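Local coordinates for ABC-type transport system, sugar-family extracellular solute-binding protein (Peptoclostridium difficile 630, PDB 6HNI), which binds tyrosine between its two lobes, probably to deliver it to an ABC transporter for uptake, and also has adhesive properties, at residues A[31-35]-A[36-40]; A[40-43]-A[44-48]; A[70-73]-A[74-78]; A[138-141]-A[142-145]; A[262-265]-A[266-269]. The protein carries 1 engineered substitution. All coordinates share one frame; numbering follows the deposited sequence. Where two conformers were deposited one is given.

Interaction 1. Residues A[31-35]-A[36-40]. With TYR (tyrosine), chain B; EDO (1,2-ethanediol), chain E.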
loop_
_atom_site.group_PDB
_atom_site.type_symbol
_atom_site.label_atom_id
_atom_site.label_comp_id
_atom_site.label_asym_id
_atom_site.label_seq_id
_atom_site.Cartn_x
_atom_site.Cartn_y
_atom_site.Cartn_z
ATOM N N LEU A 31 -0.322 0.550 10.501
ATOM C CA LEU A 31 0.715 1.601 10.636
ATOM C C LEU A 31 0.157 3.011 10.875
ATOM O O LEU A 31 0.642 3.744 11.757
ATOM C CB LEU A 31 1.585 1.546 9.396
ATOM C CG LEU A 31 2.641 2.664 9.259
ATOM C CD1 LEU A 31 3.608 2.535 10.403
ATOM C CD2 LEU A 31 3.274 2.497 7.902
ATOM N N VAL A 32 -0.829 3.380 10.068
ATOM C CA VAL A 32 -1.355 4.737 10.011
ATOM C C VAL A 32 -2.699 4.698 9.270
ATOM O O VAL A 32 -2.922 3.798 8.495
ATOM C CB VAL A 32 -0.328 5.694 9.314
ATOM C CG1 VAL A 32 -0.173 5.344 7.853
ATOM C CG2 VAL A 32 -0.700 7.175 9.525
ATOM N N GLU A 33 -3.544 5.699 9.449
ATOM C CA GLU A 33 -4.673 5.944 8.539
ATOM C C GLU A 33 -4.198 6.582 7.222
ATOM O O GLU A 33 -3.809 7.791 7.152
ATOM C CB GLU A 33 -5.699 6.853 9.191
ATOM C CG GLU A 33 -6.355 6.302 10.437
ATOM C CD GLU A 33 -7.192 7.339 11.163
ATOM O OE1 GLU A 33 -7.393 8.430 10.611
ATOM O OE2 GLU A 33 -7.661 7.061 12.285
ATOM N N HIS A 34 -4.163 5.792 6.174
ATOM C CA HIS A 34 -4.184 6.290 4.787
ATOM C C HIS A 34 -5.178 5.378 4.027
ATOM O O HIS A 34 -5.465 4.275 4.518
ATOM C CB HIS A 34 -2.814 6.504 4.110
ATOM C CG HIS A 34 -1.979 5.287 3.798
ATOM N ND1 HIS A 34 -2.199 4.485 2.696
ATOM C CD2 HIS A 34 -0.805 4.859 4.338
ATOM C CE1 HIS A 34 -1.231 3.582 2.624
ATOM N NE2 HIS A 34 -0.352 3.805 3.590
ATOM N N PRO A 35 -5.746 5.832 2.902
ATOM C CA PRO A 35 -6.939 5.132 2.405
ATOM C C PRO A 35 -6.795 3.658 2.159
ATOM O O PRO A 35 -7.708 2.861 2.508
ATOM C CB PRO A 35 -7.314 5.898 1.137
ATOM C CG PRO A 35 -6.863 7.312 1.449
ATOM C CD PRO A 35 -5.591 7.136 2.232
ATOM N N ALA A 36 -5.709 3.232 1.612
ATOM C CA ALA A 36 -5.516 1.835 1.286
ATOM C C ALA A 36 -5.489 1.024 2.550
ATOM O O ALA A 36 -6.062 -0.093 2.612
ATOM C CB ALA A 36 -4.191 1.640 0.513
ATOM N N LEU A 37 -4.784 1.487 3.572
ATOM C CA LEU A 37 -4.688 0.682 4.798
ATOM C C LEU A 37 -6.036 0.585 5.475
ATOM O O LEU A 37 -6.409 -0.520 5.946
ATOM C CB LEU A 37 -3.635 1.223 5.756
ATOM C CG LEU A 37 -2.224 1.453 5.160
ATOM C CD1 LEU A 37 -1.238 1.689 6.256
ATOM C CD2 LEU A 37 -1.743 0.326 4.255
ATOM N N ASP A 38 -6.750 1.676 5.547
ATOM C CA ASP A 38 -8.118 1.704 6.123
ATOM C C ASP A 38 -9.030 0.750 5.373
ATOM O O ASP A 38 -9.853 0.024 5.983
ATOM C CB ASP A 38 -8.721 3.110 5.988
ATOM C CG ASP A 38 -8.125 4.160 6.946
ATOM O OD1 ASP A 38 -7.292 3.819 7.838
ATOM O OD2 ASP A 38 -8.495 5.383 6.780
ATOM N N ALA A 39 -8.916 0.712 4.060
ATOM C CA ALA A 39 -9.781 -0.160 3.228
ATOM C C ALA A 39 -9.526 -1.629 3.540
ATOM O O ALA A 39 -10.493 -2.458 3.609
ATOM C CB ALA A 39 -9.606 0.133 1.730
ATOM N N THR A 40 -8.285 -2.020 3.777
ATOM C CA THR A 40 -8.017 -3.424 4.087
ATOM C C THR A 40 -8.645 -3.799 5.404
ATOM O O THR A 40 -9.127 -4.948 5.518
ATOM C CB THR A 40 -6.539 -3.827 4.083
ATOM O OG1 THR A 40 -5.870 -3.253 5.213
ATOM C CG2 THR A 40 -5.858 -3.407 2.818
HETATM N N TYR B . 2.684 -1.454 0.026
HETATM C CA TYR B . 2.876 -0.781 1.323
HETATM C C TYR B . 3.674 -1.683 2.251
HETATM O O TYR B . 3.793 -1.350 3.423
HETATM C CB TYR B . 1.563 -0.222 1.907
HETATM C CG TYR B . 0.979 0.871 1.074
HETATM C CD1 TYR B . 1.664 2.117 0.969
HETATM C CD2 TYR B . -0.157 0.736 0.334
HETATM C CE1 TYR B . 1.183 3.099 0.143
HETATM C CE2 TYR B . -0.654 1.715 -0.498
HETATM C CZ TYR B . 0.046 2.940 -0.603
HETATM O OH TYR B . -0.430 3.932 -1.438
HETATM O OXT TYR B . 4.256 -2.652 1.808
HETATM C C1 EDO E . -3.337 9.085 11.727
HETATM O O1 EDO E . -3.468 7.631 11.673
HETATM C C2 EDO E . -1.890 9.573 11.887
HETATM O O2 EDO E . -1.658 10.332 13.075
HETATM O O HOH W 1 -3.694 4.996 0.397
#
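Leu31 and Val32 close over the same methyl: Leu37 CD1 lies 4.2 Å from Leu31 CB and 4.1 Å from Val32 CG1. The carbonyl oxygen of Val32 reaches the same methyl, while Val32 CG2 faces a 1,2-ethanediol that accepts a straight hydrogen bond from Glu33 N. Next in line, Glu33 meets the Asp38 carboxylate through carbon, its CA 3.4 Å from Asp38 OD1; that oxygen takes its hydrogen bond from Gln30 NE2. His34 is the N-cap residue, and its ring and carbonyl both take part. Its CG sits between the backbone N and the carbonyl carbon (chi1 68°), which folds the imidazole back over the first turn. Leu37 CG then lies over one ring face, 3.5 Å from the centroid, a CH-pi contact. Both ring nitrogens have polar partners: ND1 shares water 1 with Ala36 N, and NE2 bonds to Asn218 OD1, so the ring plane is held from two ends. His34 CE1 touches the bound tyrosine at its CE1, 3.5 Å away. The His34 carbonyl receives Asp38 N at 3.1 Å, almost perfectly straight, and Pro35 O receives Ala39 N at 2.9 Å, opening helix 35-50. This turn follows strand 24-30, with helix 218-221 against His34 and Leu37, Tyr258 of helix 258-273 against Ala36 and Ala39, and Ile91 of strand 87-91 touching Leu37.

Interaction 2. Residues A[40-43]-A[44-48]. With EDO (1,2-ethanediol), chain C.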
loop_
_atom_site.group_PDB
_atom_site.type_symbol
_atom_site.label_atom_id
_atom_site.label_comp_id
_atom_site.label_asym_id
_atom_site.label_seq_id
_atom_site.Cartn_x
_atom_site.Cartn_y
_atom_site.Cartn_z
ATOM N N THR A 40 -8.285 -2.020 3.777
ATOM C CA THR A 40 -8.017 -3.424 4.087
ATOM C C THR A 40 -8.645 -3.799 5.404
ATOM O O THR A 40 -9.127 -4.948 5.518
ATOM C CB THR A 40 -6.539 -3.827 4.083
ATOM O OG1 THR A 40 -5.870 -3.253 5.213
ATOM C CG2 THR A 40 -5.858 -3.407 2.818
ATOM N N ARG A 41 -8.603 -2.943 6.398
ATOM C CA ARG A 41 -9.211 -3.253 7.693
ATOM C C ARG A 41 -10.718 -3.440 7.499
ATOM O O ARG A 41 -11.338 -4.394 8.057
ATOM C CB ARG A 41 -8.887 -2.147 8.712
ATOM C CG ARG A 41 -9.245 -2.421 10.162
ATOM C CD ARG A 41 -10.668 -2.060 10.448
ATOM N NE ARG A 41 -10.998 -2.018 11.878
ATOM C CZ ARG A 41 -10.859 -0.975 12.697
ATOM N NH1 ARG A 41 -11.297 -1.042 13.947
ATOM N NH2 ARG A 41 -10.346 0.168 12.288
ATOM N N THR A 42 -11.335 -2.541 6.744
ATOM C CA THR A 42 -12.772 -2.612 6.472
ATOM C C THR A 42 -13.149 -3.959 5.859
ATOM O O THR A 42 -14.101 -4.653 6.330
ATOM C CB THR A 42 -13.184 -1.451 5.564
ATOM O OG1 THR A 42 -13.025 -0.248 6.314
ATOM C CG2 THR A 42 -14.641 -1.551 5.113
ATOM N N GLY A 43 -12.441 -4.370 4.824
ATOM C CA GLY A 43 -12.710 -5.657 4.165
ATOM C C GLY A 43 -12.489 -6.847 5.062
ATOM O O GLY A 43 -13.315 -7.814 5.042
ATOM N N PHE A 44 -11.426 -6.850 5.849
ATOM C CA PHE A 44 -11.101 -7.965 6.726
ATOM C C PHE A 44 -12.239 -8.177 7.714
ATOM O O PHE A 44 -12.693 -9.322 7.906
ATOM C CB PHE A 44 -9.808 -7.654 7.481
ATOM C CG PHE A 44 -9.352 -8.659 8.487
ATOM C CD1 PHE A 44 -8.470 -9.630 8.141
ATOM C CD2 PHE A 44 -9.696 -8.523 9.840
ATOM C CE1 PHE A 44 -7.995 -10.547 9.064
ATOM C CE2 PHE A 44 -9.219 -9.452 10.772
ATOM C CZ PHE A 44 -8.362 -10.442 10.389
ATOM N N VAL A 45 -12.709 -7.118 8.344
ATOM C CA VAL A 45 -13.763 -7.245 9.355
ATOM C C VAL A 45 -15.065 -7.731 8.700
ATOM O O VAL A 45 -15.799 -8.570 9.273
ATOM C CB VAL A 45 -13.929 -5.924 10.139
ATOM C CG1 VAL A 45 -15.131 -5.943 11.076
ATOM C CG2 VAL A 45 -12.643 -5.611 10.910
ATOM N N LYS A 46 -15.377 -7.231 7.506
ATOM C CA LYS A 46 -16.590 -7.689 6.798
ATOM C C LYS A 46 -16.479 -9.170 6.460
ATOM O O LYS A 46 -17.511 -9.899 6.584
ATOM C CB LYS A 46 -16.866 -6.882 5.523
ATOM C CG LYS A 46 -17.311 -5.464 5.746
ATOM C CD LYS A 46 -17.478 -4.702 4.444
ATOM C CE LYS A 46 -17.979 -3.292 4.705
ATOM N NZ LYS A 46 -17.972 -2.497 3.459
ATOM N N ALA A 47 -15.314 -9.669 6.044
ATOM C CA ALA A 47 -15.175 -11.087 5.727
ATOM C C ALA A 47 -15.411 -11.899 6.995
ATOM O O ALA A 47 -16.084 -12.944 6.963
ATOM C CB ALA A 47 -13.808 -11.436 5.098
ATOM N N LEU A 48 -14.882 -11.473 8.129
ATOM C CA LEU A 48 -15.034 -12.270 9.346
ATOM C C LEU A 48 -16.495 -12.298 9.709
ATOM O O LEU A 48 -17.032 -13.396 10.030
ATOM C CB LEU A 48 -14.205 -11.706 10.493
ATOM C CG LEU A 48 -12.726 -12.092 10.532
ATOM C CD1 LEU A 48 -12.118 -11.285 11.650
ATOM C CD2 LEU A 48 -12.429 -13.564 10.768
HETATM C C1 EDO C . -11.346 3.196 15.313
HETATM O O1 EDO C . -10.863 2.450 14.182
HETATM C C2 EDO C . -11.058 2.448 16.615
HETATM O O2 EDO C . -11.447 1.064 16.479
#
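The guanidinium of Arg41 has Val45 CG2 at its edge, 4.1 Å from NE. Also at the edge, in the plane of the group, is O1 of a 1,2-ethanediol, which accepts from Arg41 NH2 at 3.0 Å, while Arg41 NH1 gives a longer bond of 3.3 Å to O2 of the same molecule. The diol, probably from the crystallisation liquor, thus grips both terminal nitrogens, a hold that need not be native. Arg41 is also in a cation-pi pair with Phe63. The other flat group, the ring of Phe44, swings away from the preceding turn and stacks with Phe89; only its CB turns back, 3.4 Å from Thr40 O.

Arg41 and Val45 run side by side, pointing the same way. With its CG anti to the backbone N (chi1 -170°) and the chain bent at chi2, the arginine carries its CD and NE along the valine methyl. One residue on, Thr42 and Lys46 are paired likewise: Thr42 CG2 lies 3.8 Å from Lys46 CE, and the extended lysine passes its CG 3.4 Å from Thr42 O before its ammonium reaches a salt bridge with Glu259. Regular helical bonds tie the turns together, among them Ala47 N to Gly43 O at 2.9 Å.

Gly43 presents bare backbone on the side that helix 258-273 approaches. Chemically, then, the side-chain contacts between these turns are mainly those of hydrocarbon shafts and methyls, on top of the backbone bonds, while the charged ends of Arg41 and Lys46 find their partners beyond helix 35-50.

Interaction 3. Residues A[70-73]-A[74-78]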
loop_
_atom_site.group_PDB
_atom_site.type_symbol
_atom_site.label_atom_id
_atom_site.label_comp_id
_atom_site.label_asym_id
_atom_site.label_seq_id
_atom_site.Cartn_x
_atom_site.Cartn_y
_atom_site.Cartn_z
ATOM N N MET A 70 7.251 4.446 13.987
ATOM C CA MET A 70 7.887 3.134 13.934
ATOM C C MET A 70 8.082 2.465 15.284
ATOM O O MET A 70 7.755 1.261 15.410
ATOM C CB MET A 70 9.171 3.117 13.116
ATOM C CG MET A 70 8.939 3.482 11.665
ATOM S SD MET A 70 7.858 2.376 10.758
ATOM C CE MET A 70 7.286 3.522 9.512
ATOM N N PRO A 71 8.448 3.196 16.343
ATOM C CA PRO A 71 8.529 2.542 17.642
ATOM C C PRO A 71 7.196 1.961 18.137
ATOM O O PRO A 71 7.179 0.904 18.822
ATOM C CB PRO A 71 8.994 3.644 18.581
ATOM C CG PRO A 71 9.813 4.507 17.700
ATOM C CD PRO A 71 9.150 4.499 16.348
ATOM N N THR A 72 6.108 2.658 17.803
ATOM C CA THR A 72 4.795 2.221 18.224
ATOM C C THR A 72 4.420 0.967 17.455
ATOM O O THR A 72 3.709 0.095 18.027
ATOM C CB THR A 72 3.760 3.335 18.069
ATOM O OG1 THR A 72 4.239 4.500 18.768
ATOM C CG2 THR A 72 2.416 2.953 18.672
ATOM N N THR A 73 4.837 0.760 16.220
ATOM C CA THR A 73 4.544 -0.553 15.558
ATOM C C THR A 73 5.152 -1.662 16.380
ATOM O O THR A 73 4.569 -2.807 16.458
ATOM C CB THR A 73 5.068 -0.675 14.089
ATOM O OG1 THR A 73 6.489 -0.678 14.049
ATOM C CG2 THR A 73 4.523 0.408 13.234
ATOM N N GLN A 74 6.292 -1.422 17.003
ATOM C CA GLN A 74 6.983 -2.451 17.767
ATOM C C GLN A 74 6.348 -2.653 19.132
ATOM O O GLN A 74 6.189 -3.822 19.549
ATOM C CB GLN A 74 8.456 -2.069 17.922
ATOM C CG GLN A 74 9.163 -1.986 16.567
ATOM C CD GLN A 74 9.631 -3.303 16.014
ATOM O OE1 GLN A 74 9.657 -4.337 16.689
ATOM N NE2 GLN A 74 10.030 -3.285 14.734
ATOM N N SER A 75 5.941 -1.601 19.814
ATOM C CA SER A 75 5.261 -1.758 21.118
ATOM C C SER A 75 3.900 -2.391 20.936
ATOM O O SER A 75 3.517 -3.186 21.820
ATOM C CB SER A 75 5.143 -0.434 21.863
ATOM O OG SER A 75 4.430 0.554 21.161
ATOM N N ILE A 76 3.158 -2.072 19.887
ATOM C CA ILE A 76 1.832 -2.728 19.655
ATOM C C ILE A 76 2.097 -4.205 19.537
ATOM O O ILE A 76 1.330 -5.023 20.116
ATOM C CB ILE A 76 1.160 -2.176 18.376
ATOM C CG1 ILE A 76 0.670 -0.721 18.595
ATOM C CG2 ILE A 76 0.085 -3.109 17.873
ATOM C CD1 ILE A 76 0.314 0.026 17.347
ATOM N N ALA A 77 3.059 -4.590 18.722
ATOM C CA ALA A 77 3.325 -6.012 18.424
ATOM C C ALA A 77 3.778 -6.730 19.655
ATOM O O ALA A 77 3.329 -7.866 19.946
ATOM C CB ALA A 77 4.337 -6.157 17.316
ATOM N N SER A 78 4.660 -6.148 20.432
ATOM C CA SER A 78 5.100 -6.682 21.701
ATOM C C SER A 78 3.913 -6.987 22.649
ATOM O O SER A 78 3.882 -8.048 23.275
ATOM C CB SER A 78 6.048 -5.689 22.402
ATOM O OG SER A 78 6.423 -6.143 23.688
#
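Apolar contact between the two turns rests on Thr72 and Ile76. The threonine methyl CG2 stands 3.8 Å from Ile76 CD1, the two side chains crossing at a slant. Ile76 CG1 is anti to the carbonyl carbon (chi1 -71°), which brings it back along the helix to 3.2 Å from Thr72 O.

Side-chain polar contacts come next. Thr73 OG1 donates to Met70 O at 2.7 Å, in the carbonyl plane and on a lone pair, returning its hydroxyl to the opening turn. Met70 O also takes a weak bond from Gln74 N. Ser75 OG is 3.2 Å from Thr72 O. Thr72 OG1 turns instead to Asp69 OD2.

Among the backbone bonds, Ile76 N to Thr72 O is a sound 2.9 Å, whereas Ala77 N reaches Thr73 O at 3.3 Å from above the carbonyl plane.

Ala77 and Thr73 face helix 93-102, and Ser75 lies on the exposed side. This is the amphipathic first part of helix 70-82, which connects parallel strands 59-65 and 87-91 in the alpha/beta lobe of a periplasmic-binding-protein fold.

Interaction 4. Residues A[138-141]-A[142-145]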
loop_
_atom_site.group_PDB
_atom_site.type_symbol
_atom_site.label_atom_id
_atom_site.label_comp_id
_atom_site.label_asym_id
_atom_site.label_seq_id
_atom_site.Cartn_x
_atom_site.Cartn_y
_atom_site.Cartn_z
ATOM N N PHE A 138 1.401 -6.326 -4.189
ATOM C CA PHE A 138 2.220 -6.214 -5.394
ATOM C C PHE A 138 1.405 -5.785 -6.581
ATOM O O PHE A 138 0.315 -6.302 -6.866
ATOM C CB PHE A 138 2.917 -7.534 -5.744
ATOM C CG PHE A 138 3.656 -7.440 -7.037
ATOM C CD1 PHE A 138 4.881 -6.812 -7.078
ATOM C CD2 PHE A 138 3.086 -7.856 -8.212
ATOM C CE1 PHE A 138 5.540 -6.625 -8.299
ATOM C CE2 PHE A 138 3.718 -7.684 -9.429
ATOM C CZ PHE A 138 4.942 -7.074 -9.470
ATOM N N VAL A 139 1.935 -4.797 -7.333
ATOM C CA VAL A 139 1.410 -4.380 -8.606
ATOM C C VAL A 139 2.570 -4.017 -9.499
ATOM O O VAL A 139 3.546 -3.458 -8.997
ATOM C CB VAL A 139 0.421 -3.188 -8.460
ATOM C CG1 VAL A 139 1.071 -1.887 -7.894
ATOM C CG2 VAL A 139 -0.360 -2.957 -9.752
ATOM N N SER A 140 2.493 -4.346 -10.776
ATOM C CA SER A 140 3.634 -3.964 -11.649
ATOM C C SER A 140 3.702 -2.463 -11.905
ATOM O O SER A 140 2.699 -1.780 -11.973
ATOM C CB SER A 140 3.632 -4.709 -12.974
ATOM O OG SER A 140 2.595 -4.221 -13.798
ATOM N N VAL A 141 4.948 -1.966 -12.033
ATOM C CA VAL A 141 5.135 -0.532 -12.347
ATOM C C VAL A 141 4.511 -0.231 -13.701
ATOM O O VAL A 141 4.054 0.875 -13.962
ATOM C CB VAL A 141 6.616 -0.078 -12.347
ATOM C CG1 VAL A 141 7.211 -0.166 -10.966
ATOM C CG2 VAL A 141 7.479 -0.793 -13.392
ATOM N N ASP A 142 4.452 -1.254 -14.554
ATOM C CA ASP A 142 3.922 -1.093 -15.895
ATOM C C ASP A 142 2.492 -0.590 -15.889
ATOM O O ASP A 142 2.090 0.125 -16.779
ATOM C CB ASP A 142 3.965 -2.425 -16.684
ATOM C CG ASP A 142 5.357 -3.073 -16.713
ATOM O OD1 ASP A 142 5.998 -3.298 -15.661
ATOM O OD2 ASP A 142 5.814 -3.427 -17.801
ATOM N N LYS A 143 1.706 -0.967 -14.887
ATOM C CA LYS A 143 0.301 -0.564 -14.857
ATOM C C LYS A 143 0.129 0.939 -14.766
ATOM O O LYS A 143 -0.688 1.519 -15.431
ATOM C CB LYS A 143 -0.436 -1.248 -13.694
ATOM C CG LYS A 143 -0.547 -2.767 -13.874
ATOM C CD LYS A 143 -1.529 -3.151 -14.966
ATOM C CE LYS A 143 -1.755 -4.668 -14.995
ATOM N NZ LYS A 143 -2.693 -4.987 -16.100
ATOM N N GLY A 144 0.878 1.556 -13.888
ATOM C CA GLY A 144 0.843 3.009 -13.813
ATOM C C GLY A 144 1.504 3.695 -14.994
ATOM O O GLY A 144 0.981 4.690 -15.515
ATOM N N LEU A 145 2.627 3.159 -15.455
ATOM C CA LEU A 145 3.361 3.792 -16.543
ATOM C C LEU A 145 2.629 3.710 -17.893
ATOM O O LEU A 145 2.841 4.555 -18.747
ATOM C CB LEU A 145 4.803 3.277 -16.567
ATOM C CG LEU A 145 5.589 3.632 -15.286
ATOM C CD1 LEU A 145 6.997 3.078 -15.337
ATOM C CD2 LEU A 145 5.594 5.102 -14.925
HETATM O O HOH W 2 2.058 0.796 -11.164
#
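Ser140 and Lys143 meet in a local, helix-starting contact, where the loop after strand 132-136 winds into the short helix 141-145. Lys143 N donates to Ser140 O at 3.2 Å, coming from well above the carbonyl plane (61° out of it), so it is not directed at a lone pair. Water 2, 2.8 Å from Ser140 O, can donate to it, though it has other acceptors in reach, and it accepts from Gly144 N at 3.1 Å. It so spans the next step of the turn, where Ser140 O and Gly144 N stand too far apart to bond directly. One residue further, Leu145 N to Val141 O at 3.1 Å is a regular helical bond.

The side chains add modest packing. Ser140 OG comes 3.5 Å from Lys143 CG, and Val139 CG2 approaches the same Lys143 CG to 4.1 Å, crossing the lysine at a slant; Lys143 is bent at chi2, and its far end heads away from the loop. Leu145 lays its CG against the Val141 carbonyl, 3.4 Å from the oxygen, while the methyls of the two residues only approach loosely.

Val141, Asp142 and Leu145 all face helix 167-183. The chain here passes from the last strand of the five-stranded parallel sheet to helices packed beside the four-stranded one, consistent with one of the inter-lobe connections of a two-lobed periplasmic-binding-protein fold.

Interaction 5. Residues A[262-265]-A[266-269]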
loop_
_atom_site.group_PDB
_atom_site.type_symbol
_atom_site.label_atom_id
_atom_site.label_comp_id
_atom_site.label_asym_id
_atom_site.label_seq_id
_atom_site.Cartn_x
_atom_site.Cartn_y
_atom_site.Cartn_z
ATOM N N GLY A 262 -8.266 -6.929 1.610
ATOM C CA GLY A 262 -8.543 -7.139 3.022
ATOM C C GLY A 262 -9.586 -8.236 3.283
ATOM O O GLY A 262 -9.399 -9.053 4.177
ATOM N N TYR A 263 -10.572 -8.251 2.421
ATOM C CA TYR A 263 -11.675 -9.264 2.532
ATOM C C TYR A 263 -11.044 -10.629 2.305
ATOM O O TYR A 263 -11.318 -11.585 3.073
ATOM C CB TYR A 263 -12.717 -8.926 1.494
ATOM C CG TYR A 263 -13.932 -9.805 1.636
ATOM C CD1 TYR A 263 -13.909 -11.096 1.150
ATOM C CD2 TYR A 263 -15.068 -9.366 2.337
ATOM C CE1 TYR A 263 -15.024 -11.955 1.318
ATOM C CE2 TYR A 263 -16.188 -10.202 2.500
ATOM C CZ TYR A 263 -16.125 -11.483 1.999
ATOM O OH TYR A 263 -17.225 -12.343 2.217
ATOM N N LYS A 264 -10.199 -10.811 1.291
ATOM C CA LYS A 264 -9.490 -12.067 1.059
ATOM C C LYS A 264 -8.680 -12.466 2.282
ATOM O O LYS A 264 -8.647 -13.622 2.715
ATOM C CB LYS A 264 -8.589 -11.973 -0.216
ATOM C CG LYS A 264 -7.635 -13.119 -0.424
ATOM C CD LYS A 264 -8.376 -14.401 -0.777
ATOM C CE LYS A 264 -7.372 -15.519 -1.076
ATOM N NZ LYS A 264 -8.133 -16.756 -1.424
ATOM N N THR A 265 -7.976 -11.500 2.883
ATOM C CA THR A 265 -7.199 -11.793 4.067
ATOM C C THR A 265 -8.118 -12.303 5.248
ATOM O O THR A 265 -7.698 -13.172 6.026
ATOM C CB THR A 265 -6.396 -10.560 4.542
ATOM O OG1 THR A 265 -5.721 -9.943 3.396
ATOM C CG2 THR A 265 -5.347 -10.970 5.504
ATOM N N GLY A 266 -9.290 -11.698 5.359
ATOM C CA GLY A 266 -10.261 -12.148 6.372
ATOM C C GLY A 266 -10.700 -13.566 6.085
ATOM O O GLY A 266 -10.875 -14.352 7.046
ATOM N N GLU A 267 -10.897 -13.936 4.833
ATOM C CA GLU A 267 -11.221 -15.347 4.519
ATOM C C GLU A 267 -10.093 -16.257 4.934
ATOM O O GLU A 267 -10.314 -17.354 5.464
ATOM C CB GLU A 267 -11.523 -15.554 3.059
ATOM C CG GLU A 267 -12.727 -14.833 2.545
ATOM C CD GLU A 267 -13.086 -15.237 1.122
ATOM O OE1 GLU A 267 -12.168 -15.336 0.281
ATOM O OE2 GLU A 267 -14.298 -15.450 0.835
ATOM N N MET A 268 -8.815 -15.832 4.794
ATOM C CA MET A 268 -7.709 -16.625 5.233
ATOM C C MET A 268 -7.655 -16.691 6.749
ATOM O O MET A 268 -7.347 -17.743 7.332
ATOM C CB MET A 268 -6.394 -15.983 4.699
ATOM C CG MET A 268 -6.333 -16.013 3.198
ATOM S SD MET A 268 -4.993 -15.097 2.400
ATOM C CE MET A 268 -3.700 -16.264 2.667
ATOM N N ALA A 269 -8.063 -15.620 7.430
ATOM C CA ALA A 269 -8.225 -15.645 8.898
ATOM C C ALA A 269 -9.198 -16.692 9.362
ATOM O O ALA A 269 -8.965 -17.343 10.386
ATOM C CB ALA A 269 -8.655 -14.298 9.474
HETATM O O HOH W 3 -16.256 -15.129 2.561
#
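Tyr263 and Glu267, one turn apart on helix 258-273, slant across each other with ring and carboxylate planes 55° apart. The helix belongs to the five-stranded alpha/beta lobe of this periplasmic-binding-protein fold, packed on helix 35-50 and on strands 108-113 and 132-136. The tyrosine has its CG anti to the backbone N (chi1 -174°), and its ring stands beside the helix with the CE1 edge turned to the glutamate. Glu267 OE2 sits at that edge, near the ring plane, 3.6 Å from Tyr263 CE1. Glu267 CG also comes 3.6 Å from Tyr263 O, which accepts Glu267 N in the carbonyl plane.

Lys264 leaves the helix on the neighbouring side and crosses Glu267 at about a right angle. Its methylene CD is 4.0 Å from Glu267 OE1, whereas NZ and OE1 remain 4.6 Å apart, so the opposite charges are near but not in contact, and any attraction is probably weak. Met268 packs against the backbone one turn back: its CG is 3.4 Å from Lys264 O, its end leads away from Lys264, and the side chain touches Met281 and Ser133.

Thr265 points to the sheet, where its OG1 bonds to Thr135 OG1 and to Leu261 O, and its carbonyl takes Ala269 N at 2.8 Å. Gly262 and Gly266 are joined by Gly266 N to Gly262 O, one turn apart. At the outer end of the tyrosine, water 3 joins the hydroxyl and the carboxylate, 3.0 Å from Tyr263 OH and donating to Glu267 OE2 at 2.6 Å.

Overall arrangement
Along the chain the contacts run in numerical order. Interactions 1 and 2 share Thr40 and lie on helix 35-50, their centres about 12 Å apart. Interaction 5, on helix 258-273, packs directly against interaction 2 at a centre distance of about 7 Å, with Phe44 and Ala47 against Gly266 and Tyr263. It also meets interaction 1, Thr40 lying against Gly262. Interaction 3 touches interaction 1 where Leu31 meets Thr73 and Met70. These four belong to the lobe built on the five-stranded parallel sheet. Interaction 4 stands apart, about 31 Å from interaction 3 between centres, against the four-stranded lobe. Of the five, only interaction 1 holds residues of the tyrosine pocket, which lies between the lobes.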